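Local structure of sensor protein (Bacteroides thetaiotaomicron, 2X7X) at residues Val117-Ala122 against Ser155-Ile160; Gln148-Ala153 against Ile160-Lys165. The protein binds fructose through the periplasmic domain described here and is probably a hybrid two-component histidine kinase that passes the signal on to transcription. One frame throughout, in Å; residues are numbered along the deposited sequence.

Interaction 1 (Val117-Ala122 against Ser155-Ile160); sequences VGNYIA and SKFPDI. With K (potassium ion), chain G.
Ala122, on helix 110-124, approaches Ile160, on strand 159-167, with their CA atoms 6.6 Å apart, and Ile160 also ends the type I turn begun at Phe157. The central side-chain contact is a CH-pi interaction: Ala122 CB stands over the middle of one face of the Phe157 ring, 3.7 Å from its centroid and only 10° off the normal. With CG of Phe157 beside its backbone N (chi1 -60°), the ring is laid against the helix. Asn119 comes in at the ring edge, its OD1 4.2 Å from Phe157 CE1. Next to the ring, Ile160 CG1 packs 4.1 Å from Ala122 CB. Were the Phe157 ring cut back to an alanine here, Ala122 CB would probably lose the face it rests on, leaving a gap between helix and turn. The backbone of this turn has a second task, since Phe157 O and Ile160 O bind a potassium ion at 2.8 Å and 2.7 Å, respectively. Ile154 O and two waters complete the ligands seen. The chemistry is thus divided: apolar side chains meet the helix, while carbonyl oxygens of the same turn hold the cation.

Interaction 2 (Gln148-Ala153 against Ile160-Lys165); sequences QGFMAA and IKLIDK. With K (potassium ion), chain G.
Leu162 CG lies anti to the backbone N (chi1 -177°), directing its two methyl groups at helix 141-155, while Phe150 CG, likewise anti to its own N (chi1 162°), brings the ring edge to one of them. The contact belongs to a beta-alpha-beta unit, in which helix 141-155 connects strand 128-135 to its parallel neighbour 159-167 in the mixed sheet of a periplasmic binding protein domain. The two branches of Leu162 divide the work. CD1 sits at the edge of the Phe150 ring, near its plane and 4.2 Å from CE2. CD2 instead meets the thioether of Met151, whose bent chain brings SD to 3.6 Å and CE to 3.9 Å from that methyl. The Met151 and Leu162 side chains cross at about a right angle. With a different partner for each methyl, a single leucine bridges two consecutive helix residues by purely apolar contacts. Beyond it, the Phe150 ring meets Tyr193 and touches Ile131, joining the helix to the interior of the sheet. The same helix carries Arg146, which binds fructose, with its side chain about 6 Å from that of Phe150. Farther along the strand, Asp164 OD2 forms a salt bridge with Arg185 and a hydrogen bond with His186, whereas OD1 accepts a weak bond of 2.7 Å from Lys165 N, bent to 126°.

Overall arrangement
From the N terminus, the chain runs through helix 110-124, strand 128-135, helix 141-155 and strand 159-167. Interaction 1 closes a long loop, with 32 residues between its segments, by bringing the turn that leads into strand 159-167 back to helix 110-124. Interaction 2 closes a short one, with six residues intervening, between helix 141-155 and the strand that follows it. The segments alternate, so the two contacts cross, and they share Ile160. Their centres lie 8 Å apart, and the helices also meet directly, with Gly118 CA 3.6 Å from Phe150 CD1. Together they tie both helices to strand 159-167, outermost in its sheet within this chain, in one lobe.

Interaction 1 (Val117-Ala122 against Ser155-Ile160)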
ATOM      1  N   VAL A 117      10.433 -18.139   2.548  1.00 20.96           N
ATOM      2  CA  VAL A 117       9.571 -18.982   1.747  1.00 20.12           C
ATOM      3  C   VAL A 117       9.463 -20.353   2.391  1.00 20.56           C
ATOM      4  O   VAL A 117       8.375 -20.887   2.531  1.00 21.14           O
ATOM      5  CB  VAL A 117      10.083 -19.115   0.312  1.00 19.70           C
ATOM      6  CG1 VAL A 117       9.488 -20.334  -0.358  1.00 19.05           C
ATOM      7  CG2 VAL A 117       9.749 -17.895  -0.459  1.00 19.12           C
ATOM      8  N   GLY A 118      10.595 -20.934   2.775  1.00 20.96           N
ATOM      9  CA  GLY A 118      10.585 -22.225   3.459  1.00 20.82           C
ATOM     10  C   GLY A 118       9.789 -22.193   4.754  1.00 21.10           C
ATOM     11  O   GLY A 118       9.030 -23.128   5.028  1.00 20.82           O
ATOM     12  N   ASN A 119       9.944 -21.121   5.544  1.00 20.82           N
ATOM     13  CA  ASN A 119       9.208 -21.030   6.801  1.00 21.30           C
ATOM     14  C   ASN A 119       7.704 -20.906   6.564  1.00 21.47           C
ATOM     15  O   ASN A 119       6.918 -21.533   7.262  1.00 21.91           O
ATOM     16  CB  ASN A 119       9.714 -19.903   7.722  1.00 21.07           C
ATOM     17  CG  ASN A 119      11.048 -20.243   8.432  1.00 21.27           C
ATOM     18  OD1 ASN A 119      11.406 -21.409   8.629  1.00 20.40           O
ATOM     19  ND2 ASN A 119      11.792 -19.201   8.792  1.00 20.29           N
ATOM     20  N   TYR A 120       7.314 -20.111   5.574  1.00 21.32           N
ATOM     21  CA  TYR A 120       5.916 -19.915   5.280  1.00 21.45           C
ATOM     22  C   TYR A 120       5.240 -21.223   4.825  1.00 21.79           C
ATOM     23  O   TYR A 120       4.134 -21.534   5.268  1.00 21.97           O
ATOM     24  CB  TYR A 120       5.727 -18.795   4.253  1.00 21.80           C
ATOM     25  CG  TYR A 120       4.292 -18.643   3.831  1.00 22.71           C
ATOM     26  CD1 TYR A 120       3.463 -17.708   4.439  1.00 22.40           C
ATOM     27  CD2 TYR A 120       3.752 -19.472   2.838  1.00 22.32           C
ATOM     28  CE1 TYR A 120       2.127 -17.594   4.057  1.00 24.14           C
ATOM     29  CE2 TYR A 120       2.436 -19.366   2.456  1.00 23.04           C
ATOM     30  CZ  TYR A 120       1.626 -18.429   3.063  1.00 24.93           C
ATOM     31  OH  TYR A 120       0.308 -18.339   2.670  1.00 26.73           O
ATOM     32  N   ILE A 121       5.902 -21.984   3.962  1.00 21.62           N
ATOM     33  CA  ILE A 121       5.383 -23.262   3.530  1.00 22.15           C
ATOM     34  C   ILE A 121       5.300 -24.282   4.684  1.00 23.26           C
ATOM     35  O   ILE A 121       4.297 -25.007   4.819  1.00 23.68           O
ATOM     36  CB  ILE A 121       6.205 -23.830   2.356  1.00 22.19           C
ATOM     37  CG1 ILE A 121       6.122 -22.897   1.132  1.00 21.42           C
ATOM     38  CG2 ILE A 121       5.721 -25.230   1.993  1.00 21.77           C
ATOM     39  CD1 ILE A 121       7.078 -23.234  -0.011  1.00 16.63           C
ATOM     40  N   ALA A 122       6.346 -24.346   5.510  1.00 23.93           N
ATOM     41  CA  ALA A 122       6.394 -25.306   6.622  1.00 24.25           C
ATOM     42  C   ALA A 122       5.272 -25.047   7.611  1.00 24.57           C
ATOM     43  O   ALA A 122       4.676 -25.985   8.143  1.00 24.95           O
ATOM     44  CB  ALA A 122       7.754 -25.271   7.325  1.00 24.22           C
ATOM     45  N   SER A 155      15.279 -27.577   6.651  1.00 28.47           N
ATOM     46  CA  SER A 155      16.106 -28.590   7.321  1.00 29.54           C
ATOM     47  C   SER A 155      15.633 -28.779   8.751  1.00 30.08           C
ATOM     48  O   SER A 155      15.730 -29.873   9.295  1.00 30.40           O
ATOM     49  CB  SER A 155      17.594 -28.230   7.293  1.00 29.48           C
ATOM     50  OG  SER A 155      17.805 -26.950   7.861  1.00 29.59           O
ATOM     51  N   LYS A 156      15.106 -27.709   9.346  1.00 30.66           N
ATOM     52  CA  LYS A 156      14.520 -27.769  10.694  1.00 31.31           C
ATOM     53  C   LYS A 156      13.175 -28.515  10.785  1.00 30.98           C
ATOM     54  O   LYS A 156      12.592 -28.573  11.861  1.00 31.31           O
ATOM     55  CB  LYS A 156      14.385 -26.358  11.307  1.00 31.53           C
ATOM     56  CG  LYS A 156      15.716 -25.624  11.505  1.00 33.80           C
ATOM     57  CD  LYS A 156      16.709 -26.446  12.367  1.00 38.79           C
ATOM     58  CE  LYS A 156      18.189 -26.214  11.986  1.00 40.47           C
ATOM     59  NZ  LYS A 156      18.613 -24.788  12.222  1.00 42.05           N
ATOM     60  N   PHE A 157      12.682 -29.076   9.679  1.00 30.52           N
ATOM     61  CA  PHE A 157      11.409 -29.814   9.686  1.00 30.21           C
ATOM     62  C   PHE A 157      11.610 -31.128   8.981  1.00 30.74           C
ATOM     63  O   PHE A 157      11.627 -31.175   7.742  1.00 31.19           O
ATOM     64  CB  PHE A 157      10.288 -29.038   8.986  1.00 29.57           C
ATOM     65  CG  PHE A 157       9.980 -27.706   9.616  1.00 29.21           C
ATOM     66  CD1 PHE A 157      10.729 -26.563   9.282  1.00 27.22           C
ATOM     67  CD2 PHE A 157       8.938 -27.584  10.536  1.00 27.68           C
ATOM     68  CE1 PHE A 157      10.449 -25.326   9.860  1.00 26.65           C
ATOM     69  CE2 PHE A 157       8.635 -26.341  11.118  1.00 26.92           C
ATOM     70  CZ  PHE A 157       9.398 -25.208  10.781  1.00 27.00           C
ATOM     71  N   PRO A 158      11.781 -32.207   9.750  1.00 31.04           N
ATOM     72  CA  PRO A 158      12.132 -33.485   9.125  1.00 31.23           C
ATOM     73  C   PRO A 158      11.038 -34.091   8.228  1.00 31.72           C
ATOM     74  O   PRO A 158      11.312 -35.065   7.507  1.00 32.05           O
ATOM     75  CB  PRO A 158      12.466 -34.400  10.319  1.00 30.99           C
ATOM     76  CG  PRO A 158      11.855 -33.751  11.509  1.00 30.96           C
ATOM     77  CD  PRO A 158      11.796 -32.270  11.225  1.00 31.21           C
ATOM     78  N   ASP A 159       9.826 -33.531   8.249  1.00 31.89           N
ATOM     79  CA  ASP A 159       8.741 -34.066   7.418  1.00 32.18           C
ATOM     80  C   ASP A 159       8.268 -33.138   6.315  1.00 31.67           C
ATOM     81  O   ASP A 159       7.273 -33.417   5.634  1.00 31.62           O
ATOM     82  CB  ASP A 159       7.580 -34.542   8.273  1.00 32.82           C
ATOM     83  CG  ASP A 159       7.949 -35.747   9.108  1.00 35.90           C
ATOM     84  OD1 ASP A 159       8.396 -36.765   8.506  1.00 37.99           O
ATOM     85  OD2 ASP A 159       7.809 -35.660  10.360  1.00 37.79           O
ATOM     86  N   ILE A 160       8.970 -32.022   6.165  1.00 30.95           N
ATOM     87  CA  ILE A 160       8.873 -31.215   4.963  1.00 30.55           C
ATOM     88  C   ILE A 160       9.988 -31.718   4.055  1.00 30.50           C
ATOM     89  O   ILE A 160      11.154 -31.693   4.453  1.00 30.49           O
ATOM     90  CB  ILE A 160       9.088 -29.707   5.261  1.00 30.55           C
ATOM     91  CG1 ILE A 160       7.954 -29.133   6.121  1.00 29.35           C
ATOM     92  CG2 ILE A 160       9.274 -28.919   3.966  1.00 30.15           C
ATOM     93  CD1 ILE A 160       6.588 -29.252   5.519  1.00 28.94           C
TER
HETATM   94  K     K G1337      13.507 -31.470   5.724  1.00 42.46           K
HETATM   95  O   HOH W   1      15.161 -31.101   3.646  1.00 12.85           O
HETATM   96  O   HOH W   2      15.011 -31.885   8.251  1.00 31.53           O

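Interaction 2 (Gln148-Ala153 against Ile160-Lys165)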
ATOM      1  N   GLN A 148      19.254 -21.905  -1.430  1.00 23.74           N
ATOM      2  CA  GLN A 148      20.037 -22.185  -0.222  1.00 24.78           C
ATOM      3  C   GLN A 148      19.241 -21.846   1.041  1.00 24.77           C
ATOM      4  O   GLN A 148      19.206 -22.633   1.998  1.00 25.00           O
ATOM      5  CB  GLN A 148      21.346 -21.396  -0.226  1.00 24.78           C
ATOM      6  CG  GLN A 148      22.418 -21.912  -1.150  1.00 28.05           C
ATOM      7  CD  GLN A 148      23.464 -20.835  -1.525  1.00 34.07           C
ATOM      8  OE1 GLN A 148      24.148 -20.959  -2.544  1.00 36.41           O
ATOM      9  NE2 GLN A 148      23.582 -19.776  -0.706  1.00 36.25           N
ATOM     10  N   GLY A 149      18.606 -20.673   1.022  1.00 24.47           N
ATOM     11  CA  GLY A 149      17.876 -20.142   2.166  1.00 23.99           C
ATOM     12  C   GLY A 149      16.676 -21.005   2.439  1.00 23.68           C
ATOM     13  O   GLY A 149      16.330 -21.263   3.585  1.00 23.70           O
ATOM     14  N   PHE A 150      16.059 -21.474   1.369  1.00 23.42           N
ATOM     15  CA  PHE A 150      14.911 -22.347   1.474  1.00 23.34           C
ATOM     16  C   PHE A 150      15.294 -23.707   2.044  1.00 23.58           C
ATOM     17  O   PHE A 150      14.539 -24.275   2.832  1.00 23.10           O
ATOM     18  CB  PHE A 150      14.277 -22.498   0.097  1.00 23.48           C
ATOM     19  CG  PHE A 150      13.368 -23.669  -0.031  1.00 21.71           C
ATOM     20  CD1 PHE A 150      12.111 -23.651   0.550  1.00 20.56           C
ATOM     21  CD2 PHE A 150      13.766 -24.782  -0.749  1.00 19.70           C
ATOM     22  CE1 PHE A 150      11.264 -24.723   0.415  1.00 21.41           C
ATOM     23  CE2 PHE A 150      12.928 -25.874  -0.878  1.00 20.74           C
ATOM     24  CZ  PHE A 150      11.675 -25.847  -0.299  1.00 21.49           C
ATOM     25  N   MET A 151      16.449 -24.231   1.626  1.00 23.83           N
ATOM     26  CA  MET A 151      16.958 -25.488   2.180  1.00 24.65           C
ATOM     27  C   MET A 151      17.331 -25.329   3.654  1.00 24.75           C
ATOM     28  O   MET A 151      17.112 -26.245   4.459  1.00 24.73           O
ATOM     29  CB  MET A 151      18.152 -26.031   1.391  1.00 24.62           C
ATOM     30  CG  MET A 151      17.809 -26.532  -0.023  1.00 25.65           C
ATOM     31  SD  MET A 151      16.384 -27.653  -0.145  1.00 27.82           S
ATOM     32  CE  MET A 151      17.150 -29.263   0.020  1.00 24.50           C
ATOM     33  N   ALA A 152      17.858 -24.162   4.013  1.00 24.47           N
ATOM     34  CA  ALA A 152      18.254 -23.928   5.400  1.00 24.84           C
ATOM     35  C   ALA A 152      17.034 -23.992   6.322  1.00 24.96           C
ATOM     36  O   ALA A 152      17.071 -24.632   7.374  1.00 24.90           O
ATOM     37  CB  ALA A 152      18.991 -22.593   5.548  1.00 24.21           C
ATOM     38  N   ALA A 153      15.957 -23.335   5.898  1.00 25.17           N
ATOM     39  CA  ALA A 153      14.716 -23.277   6.648  1.00 25.37           C
ATOM     40  C   ALA A 153      14.090 -24.646   6.815  1.00 25.47           C
ATOM     41  O   ALA A 153      13.746 -25.030   7.927  1.00 25.88           O
ATOM     42  CB  ALA A 153      13.723 -22.325   5.975  1.00 25.25           C
ATOM     43  N   ILE A 160       8.970 -32.022   6.165  1.00 30.95           N
ATOM     44  CA  ILE A 160       8.873 -31.215   4.963  1.00 30.55           C
ATOM     45  C   ILE A 160       9.988 -31.718   4.055  1.00 30.50           C
ATOM     46  O   ILE A 160      11.154 -31.693   4.453  1.00 30.49           O
ATOM     47  CB  ILE A 160       9.088 -29.707   5.261  1.00 30.55           C
ATOM     48  CG1 ILE A 160       7.954 -29.133   6.121  1.00 29.35           C
ATOM     49  CG2 ILE A 160       9.274 -28.919   3.966  1.00 30.15           C
ATOM     50  CD1 ILE A 160       6.588 -29.252   5.519  1.00 28.94           C
ATOM     51  N   LYS A 161       9.639 -32.183   2.861  1.00 30.02           N
ATOM     52  CA  LYS A 161      10.622 -32.763   1.956  1.00 30.02           C
ATOM     53  C   LYS A 161      10.612 -32.150   0.564  1.00 29.36           C
ATOM     54  O   LYS A 161       9.580 -32.068  -0.083  1.00 29.41           O
ATOM     55  CB  LYS A 161      10.410 -34.263   1.838  1.00 30.45           C
ATOM     56  CG  LYS A 161      10.411 -34.985   3.185  1.00 33.76           C
ATOM     57  CD  LYS A 161      10.023 -36.441   3.038  1.00 38.48           C
ATOM     58  CE  LYS A 161       9.889 -37.108   4.403  1.00 42.57           C
ATOM     59  NZ  LYS A 161       8.694 -38.047   4.455  1.00 44.72           N
ATOM     60  N   LEU A 162      11.781 -31.723   0.109  1.00 28.73           N
ATOM     61  CA  LEU A 162      11.957 -31.360  -1.269  1.00 28.14           C
ATOM     62  C   LEU A 162      12.102 -32.639  -2.106  1.00 28.09           C
ATOM     63  O   LEU A 162      13.122 -33.332  -2.022  1.00 28.01           O
ATOM     64  CB  LEU A 162      13.168 -30.437  -1.431  1.00 27.89           C
ATOM     65  CG  LEU A 162      13.397 -29.928  -2.858  1.00 27.73           C
ATOM     66  CD1 LEU A 162      12.193 -29.120  -3.364  1.00 28.02           C
ATOM     67  CD2 LEU A 162      14.670 -29.112  -2.947  1.00 27.34           C
ATOM     68  N   ILE A 163      11.078 -32.948  -2.907  1.00 27.88           N
ATOM     69  CA  ILE A 163      11.059 -34.179  -3.709  1.00 27.53           C
ATOM     70  C   ILE A 163      11.400 -33.983  -5.195  1.00 28.10           C
ATOM     71  O   ILE A 163      11.558 -34.964  -5.931  1.00 28.26           O
ATOM     72  CB  ILE A 163       9.697 -34.939  -3.594  1.00 27.42           C
ATOM     73  CG1 ILE A 163       8.551 -34.129  -4.233  1.00 26.88           C
ATOM     74  CG2 ILE A 163       9.397 -35.292  -2.155  1.00 26.08           C
ATOM     75  CD1 ILE A 163       7.325 -34.960  -4.603  1.00 24.46           C
ATOM     76  N   ASP A 164      11.490 -32.731  -5.642  1.00 28.57           N
ATOM     77  CA  ASP A 164      11.871 -32.435  -7.038  1.00 28.89           C
ATOM     78  C   ASP A 164      12.240 -30.965  -7.250  1.00 28.44           C
ATOM     79  O   ASP A 164      11.696 -30.074  -6.591  1.00 27.93           O
ATOM     80  CB  ASP A 164      10.767 -32.848  -8.028  1.00 29.10           C
ATOM     81  CG  ASP A 164      11.328 -33.326  -9.371  1.00 31.04           C
ATOM     82  OD1 ASP A 164      12.369 -32.793  -9.828  1.00 30.22           O
ATOM     83  OD2 ASP A 164      10.717 -34.247  -9.972  1.00 32.89           O
ATOM     84  N   LYS A 165      13.157 -30.736  -8.187  1.00 28.10           N
ATOM     85  CA  LYS A 165      13.693 -29.406  -8.474  1.00 27.98           C
ATOM     86  C   LYS A 165      14.068 -29.287  -9.954  1.00 27.83           C
ATOM     87  O   LYS A 165      14.604 -30.219 -10.549  1.00 28.25           O
ATOM     88  CB  LYS A 165      14.921 -29.145  -7.602  1.00 27.98           C
ATOM     89  CG  LYS A 165      15.583 -27.791  -7.796  1.00 28.64           C
ATOM     90  CD  LYS A 165      16.675 -27.553  -6.745  1.00 29.59           C
ATOM     91  CE  LYS A 165      17.851 -28.508  -6.893  1.00 30.26           C
ATOM     92  NZ  LYS A 165      18.769 -28.043  -7.948  1.00 31.69           N
TER
HETATM   93  K     K G1337      13.507 -31.470   5.724  1.00 42.46           K
HETATM   94  O   HOH W   1      15.161 -31.101   3.646  1.00 12.85           O
HETATM   95  O   HOH W   2      15.011 -31.885   8.251  1.00 31.53           O